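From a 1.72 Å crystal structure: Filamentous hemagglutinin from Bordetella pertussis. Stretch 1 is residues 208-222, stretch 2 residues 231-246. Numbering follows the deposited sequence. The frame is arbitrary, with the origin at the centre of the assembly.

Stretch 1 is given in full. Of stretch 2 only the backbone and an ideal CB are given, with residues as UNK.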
# COMPACT_ATOMS: atom_id res chain seq x y z
N ARG A 208 -10.18 19.77 3.36
CA ARG A 208 -9.70 18.97 4.49
C ARG A 208 -9.95 17.48 4.27
O ARG A 208 -10.74 17.04 3.41
CB ARG A 208 -10.35 19.46 5.76
CG ARG A 208 -11.77 19.02 5.88
CD ARG A 208 -12.49 19.65 7.03
NE ARG A 208 -13.69 18.88 7.28
CZ ARG A 208 -14.65 19.25 8.10
NH1 ARG A 208 -14.58 20.39 8.76
NH2 ARG A 208 -15.69 18.46 8.25
N GLY A 209 -9.18 16.68 4.99
CA GLY A 209 -9.36 15.25 4.95
C GLY A 209 -10.58 14.88 5.77
O GLY A 209 -11.33 14.00 5.39
N ALA A 210 -10.73 15.56 6.89
CA ALA A 210 -11.84 15.37 7.82
C ALA A 210 -11.78 16.54 8.80
O ALA A 210 -10.86 17.36 8.74
CB ALA A 210 -11.71 14.05 8.55
N ALA A 211 -12.72 16.59 9.72
CA ALA A 211 -12.74 17.61 10.77
C ALA A 211 -11.63 17.47 11.78
O ALA A 211 -11.14 16.38 12.03
CB ALA A 211 -14.06 17.56 11.50
N ALA A 212 -11.28 18.59 12.41
CA ALA A 212 -10.39 18.58 13.55
C ALA A 212 -10.86 17.53 14.57
O ALA A 212 -12.06 17.39 14.83
CB ALA A 212 -10.34 19.95 14.15
N GLY A 213 -9.93 16.74 15.09
CA GLY A 213 -10.25 15.67 16.02
C GLY A 213 -10.71 14.34 15.43
O GLY A 213 -10.81 13.35 16.15
N ALA A 214 -11.05 14.32 14.14
CA ALA A 214 -11.39 13.07 13.46
C ALA A 214 -10.08 12.34 13.24
O ALA A 214 -9.00 12.91 13.46
CB ALA A 214 -12.16 13.32 12.16
N TYR A 215 -10.18 11.06 12.87
CA TYR A 215 -9.03 10.20 12.78
C TYR A 215 -8.61 10.02 11.33
O TYR A 215 -9.38 9.48 10.56
CB TYR A 215 -9.35 8.84 13.41
CG TYR A 215 -9.63 9.02 14.86
CD1 TYR A 215 -8.63 9.42 15.71
CD2 TYR A 215 -10.90 8.85 15.37
CE1 TYR A 215 -8.86 9.63 17.06
CE2 TYR A 215 -11.15 9.05 16.72
CZ TYR A 215 -10.13 9.45 17.55
OH TYR A 215 -10.38 9.65 18.88
N ALA A 216 -7.42 10.47 10.98
CA ALA A 216 -6.86 10.24 9.65
C ALA A 216 -6.46 8.78 9.42
O ALA A 216 -6.54 8.28 8.29
CB ALA A 216 -5.66 11.14 9.47
N ILE A 217 -6.03 8.12 10.48
CA ILE A 217 -5.80 6.67 10.50
C ILE A 217 -6.68 6.18 11.63
O ILE A 217 -6.58 6.69 12.76
CB ILE A 217 -4.33 6.30 10.78
CG1 ILE A 217 -3.43 6.90 9.69
CG2 ILE A 217 -4.17 4.79 10.90
CD1 ILE A 217 -1.95 6.76 9.89
N ASP A 218 -7.53 5.22 11.33
CA ASP A 218 -8.40 4.64 12.33
C ASP A 218 -8.39 3.14 12.21
O ASP A 218 -8.93 2.61 11.27
CB ASP A 218 -9.80 5.21 12.15
CG ASP A 218 -10.70 4.96 13.32
OD1 ASP A 218 -10.26 4.37 14.32
OD2 ASP A 218 -11.90 5.31 13.28
N GLY A 219 -7.71 2.49 13.15
CA GLY A 219 -7.64 1.04 13.21
C GLY A 219 -8.45 0.52 14.39
O GLY A 219 -8.34 1.02 15.48
N THR A 220 -9.27 -0.48 14.14
CA THR A 220 -10.01 -1.19 15.20
C THR A 220 -9.19 -2.33 15.76
O THR A 220 -8.11 -2.61 15.29
CB THR A 220 -11.32 -1.78 14.62
OG1 THR A 220 -11.02 -2.75 13.62
CG2 THR A 220 -12.14 -0.75 13.86
N ALA A 221 -9.75 -3.04 16.73
CA ALA A 221 -9.07 -4.20 17.28
C ALA A 221 -8.70 -5.20 16.21
O ALA A 221 -7.71 -5.89 16.36
CB ALA A 221 -9.94 -4.87 18.35
N ALA A 222 -9.48 -5.28 15.13
CA ALA A 222 -9.21 -6.21 14.03
C ALA A 222 -7.98 -5.81 13.20
O ALA A 222 -7.44 -6.63 12.48
CB ALA A 222 -10.41 -6.35 13.13
N UNK A 231 5.51 1.97 10.68
CA UNK A 231 5.47 3.41 10.72
C UNK A 231 4.05 3.88 10.39
O UNK A 231 3.51 3.50 9.36
CB UNK A 231 6.49 4.01 9.75
N UNK A 232 3.49 4.71 11.26
CA UNK A 232 2.21 5.37 11.05
C UNK A 232 2.41 6.87 11.08
O UNK A 232 2.95 7.41 12.06
CB UNK A 232 1.19 4.94 12.10
N UNK A 233 1.99 7.54 10.02
CA UNK A 233 2.19 8.95 9.85
C UNK A 233 0.88 9.60 9.43
O UNK A 233 0.22 9.13 8.51
CB UNK A 233 3.29 9.22 8.83
N UNK A 234 0.52 10.70 10.10
CA UNK A 234 -0.62 11.52 9.76
C UNK A 234 -0.12 12.95 9.73
O UNK A 234 0.44 13.44 10.71
CB UNK A 234 -1.78 11.34 10.75
N UNK A 235 -0.26 13.61 8.59
CA UNK A 235 0.34 14.93 8.44
C UNK A 235 -0.66 16.11 8.52
O UNK A 235 -0.22 17.25 8.73
CB UNK A 235 1.07 14.98 7.10
N UNK A 236 -1.96 15.87 8.41
CA UNK A 236 -2.95 16.98 8.45
C UNK A 236 -3.11 17.51 9.88
O UNK A 236 -3.39 16.75 10.80
CB UNK A 236 -4.31 16.51 7.91
N UNK A 237 -2.99 18.83 10.05
CA UNK A 237 -3.07 19.43 11.38
C UNK A 237 -4.43 19.13 12.03
O UNK A 237 -5.49 19.27 11.42
CB UNK A 237 -2.84 20.94 11.30
N UNK A 238 -4.38 18.66 13.26
CA UNK A 238 -5.59 18.46 14.02
C UNK A 238 -6.23 17.10 13.88
O UNK A 238 -7.21 16.81 14.57
CB UNK A 238 -6.61 19.53 13.62
N UNK A 239 -5.71 16.25 12.99
CA UNK A 239 -6.34 14.93 12.76
C UNK A 239 -5.58 13.88 13.55
O UNK A 239 -4.38 14.01 13.73
CB UNK A 239 -6.36 14.57 11.27
N UNK A 240 -6.28 12.83 13.98
CA UNK A 240 -5.70 11.86 14.89
C UNK A 240 -5.25 10.58 14.25
O UNK A 240 -5.69 10.23 13.15
CB UNK A 240 -6.71 11.53 15.99
N UNK A 241 -4.36 9.87 14.92
CA UNK A 241 -4.08 8.49 14.64
C UNK A 241 -4.64 7.65 15.77
O UNK A 241 -4.20 7.79 16.90
CB UNK A 241 -2.58 8.25 14.46
N UNK A 242 -5.62 6.84 15.46
CA UNK A 242 -6.19 5.89 16.41
C UNK A 242 -5.91 4.50 15.87
O UNK A 242 -6.31 4.15 14.76
CB UNK A 242 -7.69 6.12 16.62
N UNK A 243 -5.25 3.70 16.66
CA UNK A 243 -4.92 2.35 16.25
C UNK A 243 -5.05 1.46 17.46
O UNK A 243 -4.10 1.35 18.26
CB UNK A 243 -3.52 2.27 15.64
N UNK A 244 -6.23 0.86 17.60
CA UNK A 244 -6.53 -0.03 18.71
C UNK A 244 -6.09 -1.47 18.45
O UNK A 244 -6.01 -2.26 19.41
CB UNK A 244 -8.03 0.00 19.01
N UNK A 245 -5.84 -1.81 17.19
CA UNK A 245 -5.22 -3.08 16.81
C UNK A 245 -3.80 -3.21 17.36
O UNK A 245 -3.05 -2.25 17.29
CB UNK A 245 -5.20 -3.22 15.29
N UNK A 246 -3.44 -4.36 17.93
CA UNK A 246 -2.12 -4.56 18.53
C UNK A 246 -1.05 -4.39 17.48
O UNK A 246 -1.24 -4.82 16.36
CB UNK A 246 -2.01 -5.94 19.18

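Position 231 has nothing of stretch 1 within reach, so the contact sets no rule; it is T231. At 232, in an extended strand, CA-to-CB points toward stretch 1 and the ideal CB lies 4.2 Å from I217 CD1. An apolar residue suits that methyl, and L232 is found, its CB touching I217 CD1 at 4.2 Å. Position 233 points away and is free as far as stretch 1 is concerned; it is V233, whose backbone O meets I217 CD1 at 3.5 Å. Position 234 points toward stretch 1, with its ideal CB 4.1 Å from A216 CB. Small or apolar residues would all be plausible; S234 is deposited, its OG 3.3 Å from A216 CB.

Position 235 points away and is S235. Position 236 points toward stretch 1 but stands back, leaving room for a side chain of some length near the free N of G209. An acceptor would answer that donor. D236 does so through water 1, which accepts from G209 N at 2.7 Å and donates to D236 OD2 at 2.8 Å. Position 237 is out of reach; it is S237.

Position 238 has phi/psi of 90/-6 in a type II turn, where a CB would jam against the preceding carbonyl. Glycine is called for by the backbone alone, and G238 obeys; its O accepts from G213 N at 2.8 Å. At 239 CA-to-CB runs sideways, with A216 CB 3.9 Å from the ideal CB and A210 nearby. A branched or long apolar side chain can cover both alanines: L239 places CB 3.9 Å from A216 CB and CD2 4.1 Å from A210 CB.

Position 240 bridges Y215 in parallel register, and an ideal CB would fall 2.9 Å from Y215 CD1, a clash. Glycine is the natural reading. G240 N donates to A214 O at 2.8 Å, while G240 O receives weak bonds from A216 N at 2.8 Å and I217 N at 3.4 Å, spanning the bulge. Position 241 points to the face carrying I217, so an apolar residue fits, beta-branched ones included; V241 brings CG1 to 4.2 Å from I217 CB.

Position 242 shares its face with Y215 and D218: an aromatic ring beside a carboxylate. Lysine or arginine would suit both. R242 lays its CB over the Y215 ring, 3.9 Å from the centroid, and forms a salt bridge, NE to D218 OD1 at 2.9 Å and NH2 to D218 OD2 at 3.0 Å. One guanidinium face meets Y215 CE2, while D218 OD1 lies at its edge.

Position 243 faces the side where G219 has no side chain, leaving space for a longer one to fold back. Q243 uses it: OE1 lies 3.4 Å from G219 CA and also accepts a hydrogen bond from the backbone N of 245. Position 244 runs sideways past G219 O, tolerating many residues; L244 N donates to that O at 3.0 Å. At 245 an ideal CB would clash with T220 O at 3.0 Å, favouring G245. Position 246 is unconstrained by direct contact; S246 N donates to water 2 at 3.0 Å, which donates to A221 O at 2.8 Å.

Stretch 2, residues 231-246: TLVSSDSGLGVRQLGS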
# COMPACT_ATOMS: atom_id res chain seq x y z
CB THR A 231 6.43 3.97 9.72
OG1 THR A 231 7.76 3.50 10.01
CG2 THR A 231 6.49 5.51 9.80
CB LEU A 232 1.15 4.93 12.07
CG LEU A 232 0.99 3.41 12.36
CD1 LEU A 232 0.01 3.24 13.53
CD2 LEU A 232 0.53 2.65 11.17
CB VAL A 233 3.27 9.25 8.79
CG1 VAL A 233 3.32 10.77 8.50
CG2 VAL A 233 4.64 8.72 9.24
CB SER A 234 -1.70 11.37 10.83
OG SER A 234 -2.78 12.23 10.58
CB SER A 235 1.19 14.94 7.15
OG SER A 235 0.33 14.71 6.11
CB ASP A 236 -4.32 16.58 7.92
CG ASP A 236 -4.32 16.27 6.43
OD1 ASP A 236 -3.30 16.57 5.73
OD2 ASP A 236 -5.31 15.76 5.89
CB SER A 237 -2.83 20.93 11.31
OG SER A 237 -2.97 21.53 12.60
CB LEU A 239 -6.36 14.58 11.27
CG LEU A 239 -7.53 15.20 10.50
CD1 LEU A 239 -7.39 16.71 10.45
CD2 LEU A 239 -7.71 14.72 9.12
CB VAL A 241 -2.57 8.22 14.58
CG1 VAL A 241 -2.30 6.72 14.39
CG2 VAL A 241 -1.94 9.01 13.48
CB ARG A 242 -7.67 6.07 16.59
CG ARG A 242 -8.25 5.07 17.62
CD ARG A 242 -9.62 5.41 18.09
NE ARG A 242 -10.59 5.47 17.00
CZ ARG A 242 -11.86 5.83 17.17
NH1 ARG A 242 -12.29 6.17 18.37
NH2 ARG A 242 -12.68 5.87 16.13
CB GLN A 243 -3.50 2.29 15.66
CG GLN A 243 -2.94 0.86 15.28
CD GLN A 243 -3.88 -0.12 14.50
OE1 GLN A 243 -5.02 -0.35 14.88
NE2 GLN A 243 -3.35 -0.75 13.47
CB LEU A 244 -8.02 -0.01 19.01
CG LEU A 244 -8.66 1.36 19.22
CD1 LEU A 244 -10.12 1.19 19.57
CD2 LEU A 244 -7.92 2.10 20.29
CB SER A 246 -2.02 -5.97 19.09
OG SER A 246 -2.89 -6.04 20.20
O HOH W 1 -7.43 17.16 6.97
O HOH W 2 -5.71 -6.30 18.21
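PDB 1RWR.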